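Local atomic coordinates of uncharacterized protein lp_0118 (Lactobacillus plantarum, PDB entry 3K2Y), a protein that is of unknown function but folds as a HIRAN domain and probably binds nucleic acid, perhaps with zinc. Residues V11-E16 and L95-W100; V6-V11 and Q69-L74. One frame throughout, in Å; residues are numbered along the deposited sequence.

Interaction 1 of 2, residues V11-E16 and L95-W100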
loop_
_atom_site.group_PDB
_atom_site.type_symbol
_atom_site.label_atom_id
_atom_site.label_comp_id
_atom_site.label_asym_id
_atom_site.label_seq_id
_atom_site.Cartn_x
_atom_site.Cartn_y
_atom_site.Cartn_z
ATOM N N VAL A 11 15.512 10.981 -2.196
ATOM C CA VAL A 11 14.531 10.186 -1.470
ATOM C C VAL A 11 14.927 8.716 -1.490
ATOM O O VAL A 11 15.771 8.295 -2.285
ATOM C CB VAL A 11 13.107 10.323 -2.080
ATOM C CG1 VAL A 11 12.637 11.765 -2.002
ATOM C CG2 VAL A 11 13.104 9.839 -3.514
ATOM N N THR A 12 14.316 7.940 -0.604
ATOM C CA THR A 12 14.592 6.515 -0.525
ATOM C C THR A 12 13.384 5.763 -1.061
ATOM O O THR A 12 12.247 6.197 -0.878
ATOM C CB THR A 12 14.844 6.078 0.928
ATOM O OG1 THR A 12 15.861 6.908 1.507
ATOM C CG2 THR A 12 15.293 4.623 0.971
ATOM N N VAL A 13 13.635 4.644 -1.731
ATOM C CA VAL A 13 12.559 3.836 -2.284
ATOM C C VAL A 13 12.396 2.581 -1.436
ATOM O O VAL A 13 13.300 1.749 -1.360
ATOM C CB VAL A 13 12.850 3.425 -3.743
ATOM C CG1 VAL A 13 11.642 2.726 -4.332
ATOM C CG2 VAL A 13 13.207 4.648 -4.571
ATOM N N VAL A 14 11.238 2.456 -0.798
ATOM C CA VAL A 14 10.949 1.314 0.056
ATOM C C VAL A 14 9.908 0.401 -0.578
ATOM O O VAL A 14 9.437 0.654 -1.692
ATOM C CB VAL A 14 10.421 1.779 1.427
ATOM C CG1 VAL A 14 11.445 2.674 2.098
ATOM C CG2 VAL A 14 9.107 2.524 1.253
ATOM N N GLY A 15 9.560 -0.664 0.140
ATOM C CA GLY A 15 8.566 -1.604 -0.344
ATOM C C GLY A 15 9.022 -2.613 -1.382
ATOM O O GLY A 15 8.189 -3.326 -1.946
ATOM N N GLU A 16 10.326 -2.694 -1.643
ATOM C CA GLU A 16 10.829 -3.644 -2.635
ATOM C C GLU A 16 10.366 -5.074 -2.367
ATOM O O GLU A 16 9.914 -5.763 -3.282
ATOM C CB GLU A 16 12.361 -3.628 -2.694
ATOM C CG GLU A 16 12.955 -2.373 -3.298
ATOM C CD GLU A 16 13.132 -1.275 -2.280
ATOM O OE1 GLU A 16 12.432 -1.304 -1.247
ATOM O OE2 GLU A 16 13.966 -0.378 -2.518
ATOM N N LEU A 95 17.675 1.581 -2.337
ATOM C CA LEU A 95 17.480 2.430 -3.505
ATOM C C LEU A 95 17.193 3.863 -3.105
ATOM O O LEU A 95 16.194 4.144 -2.442
ATOM C CB LEU A 95 16.312 1.913 -4.352
ATOM C CG LEU A 95 16.476 1.844 -5.874
ATOM C CD1 LEU A 95 15.102 1.759 -6.520
ATOM C CD2 LEU A 95 17.215 3.068 -6.383
ATOM N N GLU A 96 18.077 4.767 -3.512
ATOM C CA GLU A 96 17.913 6.184 -3.228
ATOM C C GLU A 96 17.947 6.939 -4.554
ATOM O O GLU A 96 18.572 6.492 -5.520
ATOM C CB GLU A 96 19.015 6.670 -2.282
ATOM C CG GLU A 96 18.923 6.060 -0.888
ATOM C CD GLU A 96 19.916 6.660 0.094
ATOM O OE1 GLU A 96 19.908 7.898 0.276
ATOM O OE2 GLU A 96 20.699 5.889 0.692
ATOM N N LEU A 97 17.261 8.075 -4.612
ATOM C CA LEU A 97 17.206 8.847 -5.846
ATOM C C LEU A 97 17.299 10.342 -5.591
ATOM O O LEU A 97 17.048 10.811 -4.484
ATOM C CB LEU A 97 15.875 8.606 -6.571
ATOM C CG LEU A 97 15.156 7.255 -6.577
ATOM C CD1 LEU A 97 13.710 7.481 -7.040
ATOM C CD2 LEU A 97 15.874 6.259 -7.494
ATOM N N MET A 98 17.659 11.080 -6.638
ATOM C CA MET A 98 17.709 12.537 -6.586
ATOM C C MET A 98 16.548 12.920 -7.493
ATOM O O MET A 98 16.580 12.656 -8.691
ATOM C CB MET A 98 19.023 13.083 -7.153
ATOM C CG MET A 98 19.023 14.603 -7.390
ATOM S SD MET A 98 18.433 15.608 -5.992
ATOM C CE MET A 98 19.843 15.521 -4.920
ATOM N N LEU A 99 15.508 13.509 -6.919
ATOM C CA LEU A 99 14.343 13.883 -7.702
ATOM C C LEU A 99 14.554 15.180 -8.468
ATOM O O LEU A 99 15.248 16.089 -8.000
ATOM C CB LEU A 99 13.112 13.995 -6.798
ATOM C CG LEU A 99 12.720 12.707 -6.065
ATOM C CD1 LEU A 99 11.430 12.943 -5.294
ATOM C CD2 LEU A 99 12.543 11.558 -7.057
ATOM N N TRP A 100 13.954 15.246 -9.653
ATOM C CA TRP A 100 14.052 16.411 -10.519
ATOM C C TRP A 100 12.688 16.772 -11.077
ATOM O O TRP A 100 11.804 15.922 -11.183
ATOM C CB TRP A 100 14.999 16.141 -11.696
ATOM C CG TRP A 100 16.451 16.052 -11.333
ATOM C CD1 TRP A 100 17.069 15.046 -10.647
ATOM C CD2 TRP A 100 17.471 17.014 -11.637
ATOM N NE1 TRP A 100 18.411 15.321 -10.506
ATOM C CE2 TRP A 100 18.683 16.523 -11.103
ATOM C CE3 TRP A 100 17.476 18.245 -12.310
ATOM C CZ2 TRP A 100 19.890 17.219 -11.219
ATOM C CZ3 TRP A 100 18.681 18.938 -12.425
ATOM C CH2 TRP A 100 19.870 18.421 -11.881
#
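The indole of W100 is the one aromatic ring here, and it stays clear of residues 11-16: the M98 carbonyl oxygen lies at its edge, in the ring plane, while the W100 side chain also touches A5 and A7 of strand 4-14 and I84. The contact itself is backbone pairing. V11 and L97 form a hydrogen-bonded antiparallel pair, with V11 N to L97 O at 2.8 Å and L97 N to V11 O at 2.8 Å, the latter donor in the carbonyl plane. Next along, V13 N reaches L95 O at 2.7 Å, close to the line of the C=O bond. T12 and E96 form the non-hydrogen-bonded pair between. These first and last strands of the six-stranded antiparallel sheet meet here and close the HIRAN-domain barrel. On one face T12 and E96 run alongside each other, and E96 OE2 bonds to H94. V11 and L97 point to the other face; there V11 meets the end of L99, with V11 CG1 3.7 Å from L99 CD1. V13 turns CG1 anti to its backbone N (chi1 -173°), which leaves CG2, beside the N, to touch L97 CD1 at 3.8 Å, and V13 CB lies against L95 CB. E16, bent at chi2, brings OE2 to 3.8 Å from L95 CB.

Interaction 2 of 2, residues V6-V11 and Q69-L74; sequences VALDTV and QPYATL
Q69 O is gripped by two donors from T73: the backbone N at 3.0 Å, the helical turn bond, and the hydroxyl OG1, also at 3.0 Å, which sits above the carbonyl plane, 41° out of it. With L74 N bonded to P70 O, this fixes the turn of helix that carries Y71 and L74 toward the strand. The Y71 side chain does most of the bridging. Its CG is anti to the carbonyl carbon (chi1 -54°), so the phenol reaches out to V6-V11. L8 and the ring pass each other head to tail, CD1 of L8 meeting CE1 of Y71 at the ring edge, 3.8 Å away, and reaching L74 CD1 more loosely. V11 comes tip to tip and obliquely, its CG1 3.5 Å from Y71 CE2. At the end of the ring, Y71 OH is 3.2 Å from D9 CB and bonds to a water at 2.7 Å, in the ring plane; that water in turn donates to T10 O. D9 turns OD1 back to T10 N, receiving it on the anti lone pair. An alanine in place of Y71 would probably loosen the helix from the strand, losing both the packing on L8 and V11 and the water bridge. Helix segment 69-74 runs at 142° to strand segment 6-11; Y71 also touches L99 of strand 96-103, while A72 and L74 touch N48 and Q79 in loops.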
loop_
_atom_site.group_PDB
_atom_site.type_symbol
_atom_site.label_atom_id
_atom_site.label_comp_id
_atom_site.label_asym_id
_atom_site.label_seq_id
_atom_site.Cartn_x
_atom_site.Cartn_y
_atom_site.Cartn_z
ATOM N N VAL A 6 14.992 20.953 -13.045
ATOM C CA VAL A 6 15.393 21.539 -11.778
ATOM C C VAL A 6 15.542 20.459 -10.707
ATOM O O VAL A 6 14.639 19.643 -10.491
ATOM C CB VAL A 6 14.371 22.587 -11.304
ATOM C CG1 VAL A 6 14.798 23.158 -9.962
ATOM C CG2 VAL A 6 14.252 23.695 -12.335
ATOM N N ALA A 7 16.694 20.459 -10.045
ATOM C CA ALA A 7 16.976 19.488 -8.998
ATOM C C ALA A 7 16.162 19.813 -7.760
ATOM O O ALA A 7 16.003 20.977 -7.399
ATOM C CB ALA A 7 18.458 19.498 -8.658
ATOM N N LEU A 8 15.635 18.776 -7.120
ATOM C CA LEU A 8 14.840 18.945 -5.913
ATOM C C LEU A 8 15.642 18.377 -4.747
ATOM O O LEU A 8 16.521 19.050 -4.203
ATOM C CB LEU A 8 13.497 18.220 -6.059
ATOM C CG LEU A 8 12.606 18.677 -7.224
ATOM C CD1 LEU A 8 11.283 17.915 -7.207
ATOM C CD2 LEU A 8 12.356 20.171 -7.115
ATOM N N ASP A 9 15.352 17.140 -4.364
ATOM C CA ASP A 9 16.088 16.517 -3.276
ATOM C C ASP A 9 16.168 15.013 -3.470
ATOM O O ASP A 9 15.673 14.481 -4.461
ATOM C CB ASP A 9 15.434 16.831 -1.931
ATOM C CG ASP A 9 16.453 17.148 -0.854
ATOM O OD1 ASP A 9 17.479 16.435 -0.767
ATOM O OD2 ASP A 9 16.224 18.109 -0.090
ATOM N N THR A 10 16.796 14.331 -2.520
ATOM C CA THR A 10 16.948 12.888 -2.593
ATOM C C THR A 10 15.908 12.168 -1.749
ATOM O O THR A 10 15.468 12.676 -0.719
ATOM C CB THR A 10 18.344 12.453 -2.118
ATOM O OG1 THR A 10 18.603 13.012 -0.826
ATOM C CG2 THR A 10 19.406 12.921 -3.092
ATOM N N VAL A 11 15.512 10.981 -2.196
ATOM C CA VAL A 11 14.531 10.186 -1.470
ATOM C C VAL A 11 14.927 8.716 -1.490
ATOM O O VAL A 11 15.771 8.295 -2.285
ATOM C CB VAL A 11 13.107 10.323 -2.080
ATOM C CG1 VAL A 11 12.637 11.765 -2.002
ATOM C CG2 VAL A 11 13.104 9.839 -3.514
ATOM N N GLN A 69 4.501 13.510 1.272
ATOM C CA GLN A 69 3.783 14.782 1.234
ATOM C C GLN A 69 4.221 15.852 0.234
ATOM O O GLN A 69 3.454 16.218 -0.656
ATOM C CB GLN A 69 3.757 15.392 2.643
ATOM C CG GLN A 69 3.331 16.850 2.696
ATOM C CD GLN A 69 4.199 17.671 3.635
ATOM O OE1 GLN A 69 4.271 17.396 4.836
ATOM N NE2 GLN A 69 4.869 18.685 3.090
ATOM N N PRO A 70 5.456 16.365 0.362
ATOM C CA PRO A 70 5.957 17.407 -0.545
ATOM C C PRO A 70 5.775 17.133 -2.037
ATOM O O PRO A 70 5.119 17.898 -2.745
ATOM C CB PRO A 70 7.435 17.522 -0.164
ATOM C CG PRO A 70 7.458 17.089 1.275
ATOM C CD PRO A 70 6.536 15.896 1.251
ATOM N N TYR A 71 6.367 16.041 -2.506
ATOM C CA TYR A 71 6.296 15.682 -3.914
ATOM C C TYR A 71 4.877 15.337 -4.350
ATOM O O TYR A 71 4.486 15.601 -5.492
ATOM C CB TYR A 71 7.256 14.527 -4.179
ATOM C CG TYR A 71 8.656 14.850 -3.721
ATOM C CD1 TYR A 71 9.420 15.809 -4.387
ATOM C CD2 TYR A 71 9.202 14.237 -2.595
ATOM C CE1 TYR A 71 10.687 16.151 -3.943
ATOM C CE2 TYR A 71 10.473 14.573 -2.140
ATOM C CZ TYR A 71 11.208 15.528 -2.820
ATOM O OH TYR A 71 12.469 15.858 -2.386
ATOM N N ALA A 72 4.108 14.763 -3.430
ATOM C CA ALA A 72 2.726 14.400 -3.708
ATOM C C ALA A 72 1.942 15.661 -4.058
ATOM O O ALA A 72 1.125 15.660 -4.979
ATOM C CB ALA A 72 2.109 13.723 -2.493
ATOM N N THR A 73 2.206 16.735 -3.322
ATOM C CA THR A 73 1.532 18.009 -3.551
ATOM C C THR A 73 1.970 18.626 -4.880
ATOM O O THR A 73 1.145 19.146 -5.632
ATOM C CB THR A 73 1.829 19.009 -2.410
ATOM O OG1 THR A 73 1.476 18.417 -1.154
ATOM C CG2 THR A 73 1.026 20.294 -2.601
ATOM N N LEU A 74 3.269 18.563 -5.169
ATOM C CA LEU A 74 3.794 19.112 -6.419
ATOM C C LEU A 74 3.222 18.407 -7.642
ATOM O O LEU A 74 2.897 19.053 -8.640
ATOM C CB LEU A 74 5.320 19.008 -6.456
ATOM C CG LEU A 74 6.092 19.825 -5.421
ATOM C CD1 LEU A 74 7.588 19.619 -5.621
ATOM C CD2 LEU A 74 5.728 21.299 -5.558
HETATM O O HOH W 1 13.695 14.803 -0.209
#

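How the interactions relate
Both contacts use strand 4-14 and share V11, whose backbone pairs with L97 in interaction 1 while its CG1 methyl also meets the tyrosine of interaction 2. Interaction 1 is buried, near the centre of the chain, and joins two strands by main-chain hydrogen bonds with valine and leucine packing beside them. Interaction 2 lies at the surface and joins strand to helix through side chains and one water, with no direct hydrogen bond between the segments. They meet along strand 96-103: L99 probably pairs by backbone bonds with L8 and D9, so strand 4-14 is paired with strand 96-103 and also meets helix 68-76 through L8, D9 and V11.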